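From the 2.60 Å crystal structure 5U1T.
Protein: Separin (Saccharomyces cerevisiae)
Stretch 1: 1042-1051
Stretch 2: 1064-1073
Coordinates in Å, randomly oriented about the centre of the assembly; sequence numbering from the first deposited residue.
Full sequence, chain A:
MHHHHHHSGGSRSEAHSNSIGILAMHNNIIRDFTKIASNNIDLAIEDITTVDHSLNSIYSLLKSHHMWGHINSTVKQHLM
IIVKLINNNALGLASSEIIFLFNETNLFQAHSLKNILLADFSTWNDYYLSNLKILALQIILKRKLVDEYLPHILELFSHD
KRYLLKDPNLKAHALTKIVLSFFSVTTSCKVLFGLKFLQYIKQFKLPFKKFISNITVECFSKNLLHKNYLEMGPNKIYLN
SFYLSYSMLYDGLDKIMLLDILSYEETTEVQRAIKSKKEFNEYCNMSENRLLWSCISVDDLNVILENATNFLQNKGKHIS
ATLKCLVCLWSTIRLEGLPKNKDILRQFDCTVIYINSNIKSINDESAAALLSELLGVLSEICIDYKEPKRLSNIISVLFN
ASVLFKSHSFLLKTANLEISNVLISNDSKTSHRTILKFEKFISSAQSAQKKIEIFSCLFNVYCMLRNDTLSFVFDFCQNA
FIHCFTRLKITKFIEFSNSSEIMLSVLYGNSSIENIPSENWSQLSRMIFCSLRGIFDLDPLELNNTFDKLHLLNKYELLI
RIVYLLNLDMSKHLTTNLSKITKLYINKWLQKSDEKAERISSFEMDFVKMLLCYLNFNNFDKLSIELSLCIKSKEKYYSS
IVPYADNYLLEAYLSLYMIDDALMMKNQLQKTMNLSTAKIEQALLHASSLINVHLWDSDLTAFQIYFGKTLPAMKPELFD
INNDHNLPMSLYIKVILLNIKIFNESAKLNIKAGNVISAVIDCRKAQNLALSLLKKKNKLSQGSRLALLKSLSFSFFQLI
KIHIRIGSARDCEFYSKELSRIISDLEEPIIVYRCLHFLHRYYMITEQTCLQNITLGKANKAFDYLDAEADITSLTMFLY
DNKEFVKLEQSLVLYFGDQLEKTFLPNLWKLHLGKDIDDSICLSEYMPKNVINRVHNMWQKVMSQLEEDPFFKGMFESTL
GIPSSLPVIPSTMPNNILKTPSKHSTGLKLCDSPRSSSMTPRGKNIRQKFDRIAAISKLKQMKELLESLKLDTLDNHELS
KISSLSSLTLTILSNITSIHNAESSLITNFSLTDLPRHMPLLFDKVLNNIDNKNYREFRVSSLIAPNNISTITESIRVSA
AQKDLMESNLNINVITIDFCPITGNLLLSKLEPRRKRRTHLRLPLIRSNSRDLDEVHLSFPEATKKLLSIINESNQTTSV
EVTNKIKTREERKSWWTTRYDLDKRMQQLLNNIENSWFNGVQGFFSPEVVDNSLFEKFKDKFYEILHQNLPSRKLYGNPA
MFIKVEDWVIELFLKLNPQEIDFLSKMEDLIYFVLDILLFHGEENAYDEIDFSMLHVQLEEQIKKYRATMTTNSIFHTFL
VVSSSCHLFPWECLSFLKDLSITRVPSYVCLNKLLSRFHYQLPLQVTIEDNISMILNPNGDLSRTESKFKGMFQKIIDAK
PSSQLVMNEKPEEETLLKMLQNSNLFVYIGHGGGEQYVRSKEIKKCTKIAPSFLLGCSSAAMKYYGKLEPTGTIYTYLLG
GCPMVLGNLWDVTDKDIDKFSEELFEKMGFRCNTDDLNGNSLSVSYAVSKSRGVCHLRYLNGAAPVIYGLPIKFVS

Stretch 1 (1042-1051) ISSLSSLTLT
Stretch 2 1064-1073: SSLITNFSLT

The unusual feature of this contact is that a single hydrogen bond, made by an asparagine set among serines, is its one polar link: Asn 1069 ND2 donates to Ser 1046 OG at 2.9 Å, with an N-H...O angle of 140°. Asn 1069 reaches it with chi1 at -136°, between wells, and chi2 at -83°. The amide's other end faces Ser 1047, whose CB lies 3.0 Å from Asn 1069 OD1; Ser 1047 N is 3.5 Å from that same OD1, but the angle is too poor for a hydrogen bond.

Both segments are helical, with phi/psi near -70/-37. Stretch 1 is helix throughout, and stretch 2 continues a helix that begins earlier in the chain. Their axes run nearly antiparallel, at 156° (signed crossing angle -156°), and approach to 9.7 Å. The register is set by CA-CA distances of 5.3 Å for Ser 1043 to Thr 1073, 6.3 Å for Ser 1047 to Asn 1069 and 7.9 Å for Leu 1050 to Ser 1065, so the backbones diverge toward Leu 1050.

Along stretch 1, side-chain size follows this wedge: serines where the backbones are close, Leu 1050 where they part. At the narrow end, Ser 1043 (chi1 p) points toward stretch 2; its CB sits 3.3 Å from Leu 1072 CD2, and its OG 4.0 Å from Thr 1073 CG2 (Thr 1073 chi1 p). Leu 1072 (t, t) also places CD1 3.4 Å from Ser 1046 OG (chi1 t). At the wide end, Leu 1050 (t, p) spans the gap: its CD2 lies 3.7 Å from Ser 1065 O and 4.2 Å from Leu 1066 CD1 (Leu 1066 t, p).

The contact buries 376 Å² in total, with Leu 1050, Asn 1069 and Ser 1043 the most covered. Away from it, Thr 1049 and Thr 1051 (both m) return their hydroxyls to their own helix: Thr 1049 OG1 to Leu 1045 O, 2.8 Å; Thr 1051 OG1 to Ser 1047 O, 2.7 Å.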

ATOM      1  N   ILE A1042      11.039  22.636 -26.461  1.00 58.83           N
ATOM      2  CA  ILE A1042      10.552  22.299 -27.773  1.00 61.75           C
ATOM      3  C   ILE A1042      10.184  23.561 -28.527  1.00 60.06           C
ATOM      4  O   ILE A1042      10.306  23.630 -29.719  1.00 58.82           O
ATOM      5  CB  ILE A1042       9.345  21.368 -27.681  1.00 58.89           C
ATOM      6  CG1 ILE A1042       9.795  19.997 -27.245  1.00 60.39           C
ATOM      7  CG2 ILE A1042       8.673  21.210 -29.023  1.00 60.45           C
ATOM      8  CD1 ILE A1042      10.798  19.401 -28.179  1.00 56.82           C
ATOM      9  N   SER A1043       9.739  24.571 -27.813  1.00 59.96           N
ATOM     10  CA  SER A1043       9.376  25.806 -28.440  1.00 59.37           C
ATOM     11  C   SER A1043      10.597  26.525 -28.921  1.00 61.53           C
ATOM     12  O   SER A1043      10.609  27.053 -29.996  1.00 59.97           O
ATOM     13  CB  SER A1043       8.607  26.680 -27.474  1.00 61.93           C
ATOM     14  OG  SER A1043       9.473  27.393 -26.633  1.00 72.12           O
ATOM     15  N   SER A1044      11.635  26.536 -28.114  1.00 58.00           N
ATOM     16  CA  SER A1044      12.846  27.238 -28.474  1.00 62.56           C
ATOM     17  C   SER A1044      13.600  26.542 -29.575  1.00 58.24           C
ATOM     18  O   SER A1044      14.254  27.147 -30.382  1.00 63.91           O
ATOM     19  CB  SER A1044      13.717  27.450 -27.255  1.00 55.78           C
ATOM     20  OG  SER A1044      13.761  26.293 -26.478  1.00 66.55           O
ATOM     21  N   LEU A1045      13.523  25.244 -29.561  1.00 55.73           N
ATOM     22  CA  LEU A1045      14.119  24.402 -30.593  1.00 57.37           C
ATOM     23  C   LEU A1045      13.384  24.612 -31.899  1.00 55.38           C
ATOM     24  O   LEU A1045      13.931  24.479 -32.977  1.00 59.01           O
ATOM     25  CB  LEU A1045      14.032  22.930 -30.177  1.00 58.21           C
ATOM     26  CG  LEU A1045      15.152  21.924 -30.390  1.00 62.63           C
ATOM     27  CD1 LEU A1045      16.437  22.384 -29.720  1.00 67.75           C
ATOM     28  CD2 LEU A1045      14.718  20.579 -29.834  1.00 63.37           C
ATOM     29  N   SER A1046      12.111  24.932 -31.777  1.00 58.04           N
ATOM     30  CA  SER A1046      11.249  25.089 -32.920  1.00 56.05           C
ATOM     31  C   SER A1046      11.486  26.443 -33.601  1.00 60.93           C
ATOM     32  O   SER A1046      11.471  26.562 -34.833  1.00 61.34           O
ATOM     33  CB  SER A1046       9.798  24.936 -32.477  1.00 57.70           C
ATOM     34  OG  SER A1046       8.912  25.454 -33.439  1.00 65.25           O
ATOM     35  N   SER A1047      11.722  27.463 -32.791  1.00 56.73           N
ATOM     36  CA  SER A1047      11.968  28.772 -33.338  1.00 59.75           C
ATOM     37  C   SER A1047      13.427  28.903 -33.803  1.00 58.76           C
ATOM     38  O   SER A1047      13.707  29.631 -34.747  1.00 61.01           O
ATOM     39  CB  SER A1047      11.630  29.851 -32.319  1.00 51.08           C
ATOM     40  OG  SER A1047      12.687  29.966 -31.397  1.00 62.16           O
ATOM     41  N   LEU A1048      14.354  28.204 -33.157  1.00 52.27           N
ATOM     42  CA  LEU A1048      15.726  28.206 -33.641  1.00 50.16           C
ATOM     43  C   LEU A1048      15.820  27.524 -35.004  1.00 54.09           C
ATOM     44  O   LEU A1048      16.508  28.009 -35.895  1.00 53.88           O
ATOM     45  CB  LEU A1048      16.668  27.527 -32.656  1.00 50.55           C
ATOM     46  CG  LEU A1048      18.088  27.297 -33.178  1.00 51.18           C
ATOM     47  CD1 LEU A1048      18.762  28.605 -33.545  1.00 54.93           C
ATOM     48  CD2 LEU A1048      18.916  26.565 -32.168  1.00 51.42           C
ATOM     49  N   THR A1049      15.122  26.410 -35.174  1.00 53.79           N
ATOM     50  CA  THR A1049      15.136  25.716 -36.449  1.00 52.49           C
ATOM     51  C   THR A1049      14.545  26.593 -37.557  1.00 50.99           C
ATOM     52  O   THR A1049      15.060  26.633 -38.672  1.00 52.54           O
ATOM     53  CB  THR A1049      14.380  24.369 -36.357  1.00 53.39           C
ATOM     54  OG1 THR A1049      14.992  23.569 -35.346  1.00 52.98           O
ATOM     55  CG2 THR A1049      14.415  23.606 -37.694  1.00 49.15           C
ATOM     56  N   LEU A1050      13.476  27.311 -37.240  1.00 51.73           N
ATOM     57  CA  LEU A1050      12.846  28.208 -38.203  1.00 50.22           C
ATOM     58  C   LEU A1050      13.795  29.344 -38.569  1.00 53.65           C
ATOM     59  O   LEU A1050      13.923  29.724 -39.733  1.00 53.25           O
ATOM     60  CB  LEU A1050      11.549  28.773 -37.641  1.00 50.58           C
ATOM     61  CG  LEU A1050      10.804  29.578 -38.695  1.00 52.48           C
ATOM     62  CD1 LEU A1050      10.428  28.681 -39.859  1.00 43.43           C
ATOM     63  CD2 LEU A1050       9.592  30.289 -38.114  1.00 52.11           C
ATOM     64  N   THR A1051      14.471  29.870 -37.559  1.00 53.49           N
ATOM     65  CA  THR A1051      15.404  30.959 -37.743  1.00 50.96           C
ATOM     66  C   THR A1051      16.576  30.541 -38.626  1.00 53.93           C
ATOM     67  O   THR A1051      16.894  31.239 -39.584  1.00 55.62           O
ATOM     68  CB  THR A1051      15.904  31.469 -36.394  1.00 49.85           C
ATOM     69  OG1 THR A1051      14.783  31.915 -35.626  1.00 51.20           O
ATOM     70  CG2 THR A1051      16.868  32.617 -36.573  1.00 56.04           C
ATOM     71  N   SER A1064       3.028  32.440 -41.771  1.00 82.24           N
ATOM     72  CA  SER A1064       2.229  31.572 -40.929  1.00 81.06           C
ATOM     73  C   SER A1064       3.101  30.786 -39.930  1.00 80.09           C
ATOM     74  O   SER A1064       2.702  30.565 -38.792  1.00 73.22           O
ATOM     75  CB  SER A1064       1.415  30.616 -41.795  1.00 78.97           C
ATOM     76  OG  SER A1064       2.255  29.617 -42.336  1.00 89.19           O
ATOM     77  N   SER A1065       4.295  30.379 -40.356  1.00 79.98           N
ATOM     78  CA  SER A1065       5.193  29.622 -39.479  1.00 75.82           C
ATOM     79  C   SER A1065       5.710  30.501 -38.355  1.00 73.03           C
ATOM     80  O   SER A1065       5.955  30.029 -37.245  1.00 72.75           O
ATOM     81  CB  SER A1065       6.368  29.043 -40.267  1.00 72.10           C
ATOM     82  OG  SER A1065       5.917  28.414 -41.454  1.00 80.08           O
ATOM     83  N   LEU A1066       5.883  31.783 -38.656  1.00 68.27           N
ATOM     84  CA  LEU A1066       6.321  32.732 -37.650  1.00 70.15           C
ATOM     85  C   LEU A1066       5.181  32.986 -36.653  1.00 70.39           C
ATOM     86  O   LEU A1066       5.406  33.119 -35.444  1.00 67.41           O
ATOM     87  CB  LEU A1066       6.790  34.042 -38.304  1.00 69.85           C
ATOM     88  CG  LEU A1066       7.564  34.946 -37.341  1.00 63.71           C
ATOM     89  CD1 LEU A1066       8.686  34.168 -36.696  1.00 62.32           C
ATOM     90  CD2 LEU A1066       8.111  36.178 -38.030  1.00 63.07           C
ATOM     91  N   ILE A1067       3.955  33.023 -37.162  1.00 70.69           N
ATOM     92  CA  ILE A1067       2.784  33.205 -36.309  1.00 72.80           C
ATOM     93  C   ILE A1067       2.567  32.028 -35.340  1.00 67.85           C
ATOM     94  O   ILE A1067       2.437  32.231 -34.123  1.00 63.83           O
ATOM     95  CB  ILE A1067       1.525  33.401 -37.153  1.00 73.07           C
ATOM     96  CG1 ILE A1067       1.610  34.736 -37.890  1.00 75.97           C
ATOM     97  CG2 ILE A1067       0.282  33.341 -36.285  1.00 68.05           C
ATOM     98  CD1 ILE A1067       0.450  34.993 -38.794  1.00 75.51           C
ATOM     99  N   THR A1068       2.538  30.806 -35.868  1.00 64.33           N
ATOM    100  CA  THR A1068       2.323  29.660 -35.010  1.00 64.14           C
ATOM    101  C   THR A1068       3.504  29.550 -34.048  1.00 66.60           C
ATOM    102  O   THR A1068       3.330  29.148 -32.906  1.00 71.86           O
ATOM    103  CB  THR A1068       2.122  28.326 -35.794  1.00 66.33           C
ATOM    104  OG1 THR A1068       3.378  27.687 -36.025  1.00 66.23           O
ATOM    105  CG2 THR A1068       1.393  28.532 -37.115  1.00 65.46           C
ATOM    106  N   ASN A1069       4.666  30.009 -34.441  1.00 66.88           N
ATOM    107  CA  ASN A1069       5.783  29.940 -33.539  1.00 61.56           C
ATOM    108  C   ASN A1069       5.712  30.961 -32.440  1.00 65.37           C
ATOM    109  O   ASN A1069       6.161  30.743 -31.352  1.00 64.38           O
ATOM    110  CB  ASN A1069       7.067  30.107 -34.297  1.00 61.98           C
ATOM    111  CG  ASN A1069       8.096  29.123 -33.870  1.00 72.85           C
ATOM    112  OD1 ASN A1069       8.778  29.336 -32.897  1.00 74.06           O
ATOM    113  ND2 ASN A1069       8.191  28.029 -34.572  1.00 66.73           N
ATOM    114  N   PHE A1070       5.156  32.104 -32.741  1.00 66.49           N
ATOM    115  CA  PHE A1070       4.972  33.142 -31.732  1.00 63.62           C
ATOM    116  C   PHE A1070       4.048  32.655 -30.611  1.00 64.39           C
ATOM    117  O   PHE A1070       4.332  32.853 -29.424  1.00 62.18           O
ATOM    118  CB  PHE A1070       4.399  34.414 -32.364  1.00 68.02           C
ATOM    119  CG  PHE A1070       5.407  35.520 -32.568  1.00 69.32           C
ATOM    120  CD1 PHE A1070       6.558  35.315 -33.317  1.00 66.92           C
ATOM    121  CD2 PHE A1070       5.175  36.790 -32.053  1.00 75.41           C
ATOM    122  CE1 PHE A1070       7.473  36.349 -33.523  1.00 58.71           C
ATOM    123  CE2 PHE A1070       6.096  37.837 -32.267  1.00 65.98           C
ATOM    124  CZ  PHE A1070       7.239  37.602 -32.992  1.00 61.15           C
ATOM    125  N   SER A1071       2.944  32.017 -30.983  1.00 60.94           N
ATOM    126  CA  SER A1071       2.031  31.530 -29.975  1.00 62.13           C
ATOM    127  C   SER A1071       2.525  30.219 -29.369  1.00 64.25           C
ATOM    128  O   SER A1071       2.154  29.895 -28.249  1.00 63.72           O
ATOM    129  CB  SER A1071       0.611  31.380 -30.532  1.00 66.63           C
ATOM    130  OG  SER A1071       0.585  30.754 -31.794  1.00 63.71           O
ATOM    131  N   LEU A1072       3.374  29.478 -30.069  1.00 60.90           N
ATOM    132  CA  LEU A1072       3.988  28.288 -29.466  1.00 59.44           C
ATOM    133  C   LEU A1072       4.885  28.691 -28.295  1.00 64.57           C
ATOM    134  O   LEU A1072       4.902  28.027 -27.265  1.00 67.61           O
ATOM    135  CB  LEU A1072       4.798  27.496 -30.496  1.00 58.88           C
ATOM    136  CG  LEU A1072       5.234  26.030 -30.302  1.00 67.65           C
ATOM    137  CD1 LEU A1072       6.241  25.628 -31.361  1.00 56.03           C
ATOM    138  CD2 LEU A1072       5.806  25.710 -28.948  1.00 62.26           C
ATOM    139  N   THR A1073       5.641  29.774 -28.455  1.00 67.82           N
ATOM    140  CA  THR A1073       6.587  30.198 -27.420  1.00 67.04           C
ATOM    141  C   THR A1073       5.835  30.849 -26.262  1.00 62.38           C
ATOM    142  O   THR A1073       6.393  31.073 -25.198  1.00 60.72           O
ATOM    143  CB  THR A1073       7.634  31.196 -27.969  1.00 57.27           C
ATOM    144  OG1 THR A1073       6.945  32.209 -28.689  1.00 72.44           O
ATOM    145  CG2 THR A1073       8.593  30.532 -28.920  1.00 60.75           C
TER